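Local coordinates for protein alcohol oxidase (Myceliophthora thermophila, PDB 6F74) that binds FAD and probably works as a VAO-type flavoprotein oxidase, oxidising an organic substrate at the expense of molecular oxygen, at residues Asn327-Asp332 with Glu400-Ile405; Thr312-Ala317 with Lys387-Leu392. One frame throughout, in Å; residues are numbered along the deposited sequence.

Contact 1: Asn327-Asp332 with Glu400-Ile405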
ATOM      1  N   ASN A 327      11.474 -23.551  17.475  1.00 25.53           N
ATOM      2  CA  ASN A 327      10.790 -22.546  18.295  1.00 24.94           C
ATOM      3  C   ASN A 327       9.330 -22.907  18.586  1.00 24.82           C
ATOM      4  O   ASN A 327       8.431 -22.077  18.474  1.00 24.26           O
ATOM      5  CB  ASN A 327      10.908 -21.136  17.670  1.00 24.27           C
ATOM      6  CG  ASN A 327      11.922 -20.253  18.398  1.00 24.22           C
ATOM      7  OD1 ASN A 327      12.240 -20.470  19.540  1.00 24.52           O
ATOM      8  ND2 ASN A 327      12.374 -19.220  17.736  1.00 23.85           N
ATOM      9  N   LYS A 328       9.142 -24.153  18.994  1.00 25.43           N
ATOM     10  CA  LYS A 328       7.806 -24.693  19.211  1.00 25.49           C
ATOM     11  C   LYS A 328       6.980 -23.812  20.188  1.00 25.02           C
ATOM     12  O   LYS A 328       5.866 -23.445  19.848  1.00 24.68           O
ATOM     13  CB  LYS A 328       7.886 -26.131  19.674  1.00 26.31           C
ATOM     14  CG  LYS A 328       6.534 -26.815  19.698  1.00 26.50           C
ATOM     15  CD  LYS A 328       6.609 -28.205  20.311  1.00 27.37           C
ATOM     16  CE  LYS A 328       5.204 -28.725  20.618  1.00 27.55           C
ATOM     17  NZ  LYS A 328       4.406 -27.795  21.492  1.00 27.00           N
ATOM     18  N   ASP A 329       7.557 -23.465  21.350  1.00 25.06           N
ATOM     19  CA  ASP A 329       6.804 -22.713  22.367  1.00 24.73           C
ATOM     20  C   ASP A 329       6.425 -21.289  21.944  1.00 24.03           C
ATOM     21  O   ASP A 329       5.320 -20.841  22.197  1.00 23.78           O
ATOM     22  CB  ASP A 329       7.589 -22.615  23.686  1.00 24.97           C
ATOM     23  CG  ASP A 329       7.867 -23.961  24.320  1.00 25.71           C
ATOM     24  OD1 ASP A 329       7.019 -24.868  24.335  1.00 26.01           O
ATOM     25  OD2 ASP A 329       8.985 -24.095  24.810  1.00 26.03           O
ATOM     26  N   LEU A 330       7.362 -20.596  21.300  1.00 23.79           N
ATOM     27  CA  LEU A 330       7.100 -19.273  20.730  1.00 23.18           C
ATOM     28  C   LEU A 330       5.942 -19.286  19.765  1.00 22.93           C
ATOM     29  O   LEU A 330       5.067 -18.415  19.793  1.00 22.56           O
ATOM     30  CB  LEU A 330       8.341 -18.712  20.006  1.00 23.06           C
ATOM     31  CG  LEU A 330       8.090 -17.360  19.299  1.00 22.48           C
ATOM     32  CD1 LEU A 330       7.679 -16.296  20.325  1.00 22.24           C
ATOM     33  CD2 LEU A 330       9.285 -16.917  18.500  1.00 22.43           C
ATOM     34  N   LEU A 331       5.955 -20.254  18.880  1.00 23.20           N
ATOM     35  CA  LEU A 331       4.917 -20.349  17.850  1.00 23.05           C
ATOM     36  C   LEU A 331       3.601 -20.819  18.436  1.00 23.23           C
ATOM     37  O   LEU A 331       2.561 -20.402  17.956  1.00 23.00           O
ATOM     38  CB  LEU A 331       5.369 -21.240  16.682  1.00 23.36           C
ATOM     39  CG  LEU A 331       6.563 -20.798  15.816  1.00 23.21           C
ATOM     40  CD1 LEU A 331       6.661 -21.569  14.509  1.00 23.48           C
ATOM     41  CD2 LEU A 331       6.568 -19.314  15.476  1.00 22.57           C
ATOM     42  N   ASP A 332       3.625 -21.650  19.483  1.00 23.69           N
ATOM     43  CA  ASP A 332       2.391 -22.016  20.201  1.00 23.89           C
ATOM     44  C   ASP A 332       1.703 -20.731  20.701  1.00 23.43           C
ATOM     45  O   ASP A 332       0.503 -20.546  20.514  1.00 23.37           O
ATOM     46  CB  ASP A 332       2.669 -22.945  21.409  1.00 24.43           C
ATOM     47  CG  ASP A 332       3.103 -24.380  20.992  1.00 25.07           C
ATOM     48  OD1 ASP A 332       3.182 -24.699  19.795  1.00 25.12           O
ATOM     49  OD2 ASP A 332       3.357 -25.201  21.887  1.00 25.57           O
ATOM     50  N   GLU A 400       4.334 -18.374  30.841  1.00 24.51           N
ATOM     51  CA  GLU A 400       5.315 -17.595  31.639  1.00 24.58           C
ATOM     52  C   GLU A 400       6.549 -18.423  31.966  1.00 24.99           C
ATOM     53  O   GLU A 400       7.647 -17.893  31.972  1.00 25.00           O
ATOM     54  CB  GLU A 400       4.715 -16.991  32.915  1.00 24.72           C
ATOM     55  CG  GLU A 400       3.506 -16.111  32.627  1.00 24.41           C
ATOM     56  CD  GLU A 400       3.673 -14.591  32.766  1.00 24.19           C
ATOM     57  OE1 GLU A 400       4.761 -14.019  32.414  1.00 24.07           O
ATOM     58  OE2 GLU A 400       2.597 -13.963  33.135  1.00 24.19           O
ATOM     59  N   ASP A 401       6.371 -19.718  32.175  1.00 25.38           N
ATOM     60  CA  ASP A 401       7.490 -20.634  32.383  1.00 25.86           C
ATOM     61  C   ASP A 401       8.318 -20.909  31.135  1.00 25.79           C
ATOM     62  O   ASP A 401       9.461 -21.295  31.259  1.00 26.16           O
ATOM     63  CB  ASP A 401       6.975 -21.956  32.973  1.00 26.36           C
ATOM     64  CG  ASP A 401       6.333 -21.756  34.340  1.00 26.54           C
ATOM     65  OD1 ASP A 401       6.510 -20.632  34.882  1.00 26.35           O
ATOM     66  OD2 ASP A 401       5.633 -22.670  34.853  1.00 26.91           O
ATOM     67  N   LYS A 402       7.733 -20.722  29.956  1.00 25.38           N
ATOM     68  CA  LYS A 402       8.307 -21.121  28.676  1.00 25.34           C
ATOM     69  C   LYS A 402       8.885 -19.953  27.859  1.00 24.88           C
ATOM     70  O   LYS A 402       9.818 -20.143  27.080  1.00 24.97           O
ATOM     71  CB  LYS A 402       7.223 -21.864  27.872  1.00 25.30           C
ATOM     72  CG  LYS A 402       6.575 -23.019  28.654  1.00 25.81           C
ATOM     73  CD  LYS A 402       5.689 -23.946  27.821  1.00 25.95           C
ATOM     74  CE  LYS A 402       5.732 -25.412  28.294  1.00 26.70           C
ATOM     75  NZ  LYS A 402       5.378 -25.661  29.745  1.00 27.02           N
ATOM     76  N   LEU A 403       8.355 -18.745  28.074  1.00 24.45           N
ATOM     77  CA  LEU A 403       8.728 -17.548  27.329  1.00 24.01           C
ATOM     78  C   LEU A 403       8.967 -16.359  28.244  1.00 23.95           C
ATOM     79  O   LEU A 403       8.391 -16.280  29.326  1.00 24.09           O
ATOM     80  CB  LEU A 403       7.628 -17.193  26.341  1.00 23.54           C
ATOM     81  CG  LEU A 403       7.143 -18.303  25.406  1.00 23.61           C
ATOM     82  CD1 LEU A 403       5.941 -17.921  24.613  1.00 23.21           C
ATOM     83  CD2 LEU A 403       8.236 -18.707  24.420  1.00 23.72           C
ATOM     84  N   VAL A 404       9.842 -15.449  27.816  1.00 23.82           N
ATOM     85  CA  VAL A 404      10.003 -14.144  28.459  1.00 23.74           C
ATOM     86  C   VAL A 404       9.032 -13.155  27.813  1.00 23.24           C
ATOM     87  O   VAL A 404       9.086 -12.923  26.604  1.00 22.92           O
ATOM     88  CB  VAL A 404      11.436 -13.616  28.308  1.00 23.94           C
ATOM     89  CG1 VAL A 404      11.594 -12.268  29.019  1.00 23.96           C
ATOM     90  CG2 VAL A 404      12.456 -14.652  28.824  1.00 24.51           C
ATOM     91  N   ILE A 405       8.150 -12.574  28.606  1.00 23.21           N
ATOM     92  CA  ILE A 405       7.060 -11.730  28.117  1.00 22.83           C
ATOM     93  C   ILE A 405       7.081 -10.388  28.844  1.00 22.91           C
ATOM     94  O   ILE A 405       7.098 -10.360  30.054  1.00 23.24           O
ATOM     95  CB  ILE A 405       5.690 -12.398  28.346  1.00 22.83           C
ATOM     96  CG1 ILE A 405       5.558 -13.633  27.464  1.00 22.78           C
ATOM     97  CG2 ILE A 405       4.536 -11.441  28.025  1.00 22.57           C
ATOM     98  CD1 ILE A 405       4.427 -14.560  27.852  1.00 22.96           C
TER
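Asp329 and Leu330, in the first turn of helix 328-346, lie beside Lys402 and Leu403, where a loop runs into strand 403-412; the CA atoms of Asp329 and Lys402 are 6.7 Å apart. The unit is a beta-alpha-beta-beta-alpha-beta module of ferredoxin-like topology, and here the start of its first helix meets the start of its last strand, at one edge of a larger antiparallel sheet. Leu403 points its side chain at the helix. Its CG stands beside the backbone N and anti to the carbonyl carbon (chi1 -52°), and from there the two methyls reach the helix backbone: CD1 comes to 3.8 Å from the carbonyl O of Asp329 and CD2 to 3.8 Å from the backbone N of Leu330, also touching Asp329 CB. The apolar contact with Leu330 is looser, Leu403 CD2 to Leu330 CB measuring 4.4 Å. Ile318, on the adjacent strand 311-320, touches both leucines and continues the packing into the sheet. Further out the partners are charged but do not pair. The Asp329 and Lys402 side chains cross at about a right angle, with the carboxylate resting against the lysine's methylenes; the lysine's end leads away, and OD1 of Asp329 stays 5.7 Å from NZ of Lys402, too far for a salt bridge, though a weak electrostatic attraction is likely. An alanine in place of Asp329 would probably leave the methylenes of Lys402 without the carboxylate they lie against, and its ammonium without the weak attraction that group may offer. Within the helix, Lys328 NZ makes a salt bridge with Asp332 OD2, its hydrogen bond weak, while Asp332 OD1 pairs with Arg452 NE of helix 448-458. Between Asp329 and Lys402 the approach is made by carbon: CD of Lys402, 3.8 Å from OD1 of Asp329.

Contact 2: Thr312-Ala317 with Lys387-Leu392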
ATOM      1  N   THR A 312      -4.301   5.044  24.721  1.00 24.24           N
ATOM      2  CA  THR A 312      -3.270   4.272  25.410  1.00 24.01           C
ATOM      3  C   THR A 312      -2.712   3.233  24.462  1.00 23.29           C
ATOM      4  O   THR A 312      -3.462   2.518  23.823  1.00 23.04           O
ATOM      5  CB  THR A 312      -3.817   3.600  26.679  1.00 24.34           C
ATOM      6  OG1 THR A 312      -4.387   4.600  27.522  1.00 25.07           O
ATOM      7  CG2 THR A 312      -2.698   2.923  27.463  1.00 24.19           C
ATOM      8  N   ALA A 313      -1.389   3.151  24.411  1.00 23.05           N
ATOM      9  CA  ALA A 313      -0.690   2.160  23.620  1.00 22.46           C
ATOM     10  C   ALA A 313      -0.205   1.022  24.504  1.00 22.42           C
ATOM     11  O   ALA A 313       0.177   1.246  25.644  1.00 22.78           O
ATOM     12  CB  ALA A 313       0.494   2.815  22.917  1.00 22.28           C
ATOM     13  N   HIS A 314      -0.212  -0.182  23.947  1.00 22.02           N
ATOM     14  CA  HIS A 314       0.246  -1.384  24.617  1.00 21.97           C
ATOM     15  C   HIS A 314       1.423  -1.958  23.861  1.00 21.59           C
ATOM     16  O   HIS A 314       1.274  -2.342  22.720  1.00 21.25           O
ATOM     17  CB  HIS A 314      -0.871  -2.433  24.625  1.00 21.94           C
ATOM     18  CG  HIS A 314      -0.486  -3.729  25.264  1.00 21.94           C
ATOM     19  ND1 HIS A 314      -0.688  -4.944  24.657  1.00 21.70           N
ATOM     20  CD2 HIS A 314       0.055  -4.000  26.478  1.00 22.20           C
ATOM     21  CE1 HIS A 314      -0.271  -5.908  25.464  1.00 21.83           C
ATOM     22  NE2 HIS A 314       0.189  -5.359  26.573  1.00 22.12           N
ATOM     23  N   ARG A 315       2.585  -2.001  24.492  1.00 21.72           N
ATOM     24  CA  ARG A 315       3.760  -2.608  23.881  1.00 21.47           C
ATOM     25  C   ARG A 315       3.979  -4.006  24.446  1.00 21.50           C
ATOM     26  O   ARG A 315       4.183  -4.163  25.640  1.00 21.83           O
ATOM     27  CB  ARG A 315       4.980  -1.703  24.064  1.00 21.66           C
ATOM     28  CG  ARG A 315       4.891  -0.401  23.235  1.00 21.61           C
ATOM     29  CD  ARG A 315       5.256  -0.617  21.752  1.00 21.19           C
ATOM     30  NE  ARG A 315       5.433   0.679  21.046  1.00 21.21           N
ATOM     31  CZ  ARG A 315       6.617   1.243  20.731  1.00 21.30           C
ATOM     32  NH1 ARG A 315       7.806   0.665  21.015  1.00 21.39           N
ATOM     33  NH2 ARG A 315       6.651   2.406  20.069  1.00 21.35           N
ATOM     34  N   LEU A 316       3.935  -5.013  23.591  1.00 21.22           N
ATOM     35  CA  LEU A 316       4.089  -6.403  24.034  1.00 21.30           C
ATOM     36  C   LEU A 316       5.276  -7.007  23.335  1.00 21.18           C
ATOM     37  O   LEU A 316       5.432  -6.807  22.155  1.00 20.91           O
ATOM     38  CB  LEU A 316       2.847  -7.245  23.689  1.00 21.21           C
ATOM     39  CG  LEU A 316       2.877  -8.756  24.048  1.00 21.35           C
ATOM     40  CD1 LEU A 316       2.819  -8.973  25.557  1.00 21.72           C
ATOM     41  CD2 LEU A 316       1.717  -9.472  23.382  1.00 21.26           C
ATOM     42  N   ALA A 317       6.074  -7.780  24.047  1.00 21.43           N
ATOM     43  CA  ALA A 317       7.177  -8.491  23.450  1.00 21.43           C
ATOM     44  C   ALA A 317       7.307  -9.866  24.080  1.00 21.69           C
ATOM     45  O   ALA A 317       7.181 -10.020  25.300  1.00 21.98           O
ATOM     46  CB  ALA A 317       8.469  -7.712  23.607  1.00 21.60           C
ATOM     47  N   LYS A 387      -7.935  -3.654  30.587  1.00 25.07           N
ATOM     48  CA  LYS A 387      -9.086  -4.562  30.473  1.00 25.28           C
ATOM     49  C   LYS A 387      -9.239  -5.025  29.032  1.00 24.83           C
ATOM     50  O   LYS A 387      -9.519  -6.204  28.782  1.00 24.76           O
ATOM     51  CB  LYS A 387     -10.372  -3.895  30.926  1.00 25.97           C
ATOM     52  CG  LYS A 387     -10.426  -3.607  32.404  1.00 26.52           C
ATOM     53  CD  LYS A 387     -11.792  -3.177  32.884  1.00 27.30           C
ATOM     54  CE  LYS A 387     -11.694  -2.939  34.386  1.00 27.84           C
ATOM     55  NZ  LYS A 387     -12.902  -2.307  34.942  1.00 28.68           N
ATOM     56  N   ALA A 388      -9.016  -4.100  28.097  1.00 24.58           N
ATOM     57  CA  ALA A 388      -9.194  -4.377  26.679  1.00 24.20           C
ATOM     58  C   ALA A 388      -8.263  -5.484  26.159  1.00 23.66           C
ATOM     59  O   ALA A 388      -8.698  -6.312  25.362  1.00 23.54           O
ATOM     60  CB  ALA A 388      -9.048  -3.113  25.847  1.00 24.06           C
ATOM     61  N   VAL A 389      -7.027  -5.519  26.661  1.00 23.43           N
ATOM     62  CA  VAL A 389      -6.037  -6.528  26.237  1.00 23.00           C
ATOM     63  C   VAL A 389      -5.957  -7.716  27.193  1.00 23.21           C
ATOM     64  O   VAL A 389      -5.170  -8.628  26.978  1.00 22.97           O
ATOM     65  CB  VAL A 389      -4.611  -5.937  26.008  1.00 22.63           C
ATOM     66  CG1 VAL A 389      -4.627  -4.911  24.899  1.00 22.40           C
ATOM     67  CG2 VAL A 389      -3.982  -5.348  27.291  1.00 22.89           C
ATOM     68  N   ALA A 390      -6.789  -7.715  28.229  1.00 23.70           N
ATOM     69  CA  ALA A 390      -6.786  -8.762  29.220  1.00 23.97           C
ATOM     70  C   ALA A 390      -6.998 -10.132  28.608  1.00 23.89           C
ATOM     71  O   ALA A 390      -6.263 -11.041  28.966  1.00 23.84           O
ATOM     72  CB  ALA A 390      -7.792  -8.483  30.333  1.00 24.57           C
ATOM     73  N   PRO A 391      -7.962 -10.293  27.663  1.00 23.93           N
ATOM     74  CA  PRO A 391      -8.135 -11.636  27.112  1.00 23.94           C
ATOM     75  C   PRO A 391      -6.827 -12.229  26.558  1.00 23.50           C
ATOM     76  O   PRO A 391      -6.573 -13.422  26.752  1.00 23.63           O
ATOM     77  CB  PRO A 391      -9.176 -11.429  26.006  1.00 23.99           C
ATOM     78  CG  PRO A 391      -9.938 -10.219  26.443  1.00 24.26           C
ATOM     79  CD  PRO A 391      -8.866  -9.335  27.000  1.00 24.00           C
ATOM     80  N   LEU A 392      -6.002 -11.383  25.945  1.00 23.07           N
ATOM     81  CA  LEU A 392      -4.663 -11.788  25.485  1.00 22.71           C
ATOM     82  C   LEU A 392      -3.656 -12.045  26.607  1.00 22.80           C
ATOM     83  O   LEU A 392      -3.001 -13.079  26.595  1.00 22.82           O
ATOM     84  CB  LEU A 392      -4.061 -10.761  24.507  1.00 22.27           C
ATOM     85  CG  LEU A 392      -2.668 -11.128  23.950  1.00 21.94           C
ATOM     86  CD1 LEU A 392      -2.590 -12.494  23.299  1.00 21.97           C
ATOM     87  CD2 LEU A 392      -2.249 -10.037  22.989  1.00 21.57           C
TER
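His314 and Val389 meet in a CH-pi contact, and beside them Leu316 and Leu392 touch through methyl groups; together they seat helix 382-396 on strand 311-320 in the antiparallel sheet of a ferredoxin-like module. In the CH-pi contact, methyl CG2 of Val389 sits over the middle of the imidazole, 4.1 Å from the centroid of the His314 ring and only 5° off its normal. The other methyl, CG1 of Val389, is on the same side of the ring, 3.9 Å from ND1 of His314 but outside that corner. With CG of His314 anti to the backbone N (chi1 178°), the imidazole rises from the strand toward the helix, and chi2 (-130°) turns a face to the valine. Aromatic neighbours add to this: Phe409 of strand 403-412 stacks with the imidazole and also touches Val389, while His373 meets the ring at a steep angle. The purely apolar part is the leucine pair, whose side chains reach toward each other tip to tip, CD2 of Leu316 4.0 Å from CD2 of Leu392. Leu337 and Leu344 of helix 328-346 pack on Leu392 as well, tying the two helices together above the sheet. Polar interactions are found within each element or toward other residues. The helix is kinked at Pro391, which has no N-H to offer, and Ala390 N bonds to Lys387 O at 3.2 Å, a short three-residue step. NE2 of His314 is hydrogen-bonded to Ser407 OG on the neighbouring strand, and ND1 too is satisfied outside the two segments. The buried histidine thus spends its polar atoms on other partners and gives the helix a ring face, so helix and strand are joined here by dispersion and CH-pi attraction, and the bonds at NE2 and ND1 probably restrict the ring's rotation.

Overall arrangement
From the N terminus, the chain runs up strand 311-320, which supplies the first half of contact 2, and passes through a short loop into helix 328-346, which begins contact 1. Two more strands, 349-356 and 370-378, follow before helix 382-396 comes back to strand 311-320 and closes the loop of contact 2. The next strand, 403-412, pairs beside 311-320 and closes contact 1 at its start. The two loops therefore cross rather than nest. Contact 1 sets helix 328-346 against the outermost strand 403-412, contact 2 helix 382-396 against its inner neighbour 311-320, and the two touch where CG2 of Ile405 packs on CD1 of Leu316, at 3.9 Å. Both lie away from the FAD site.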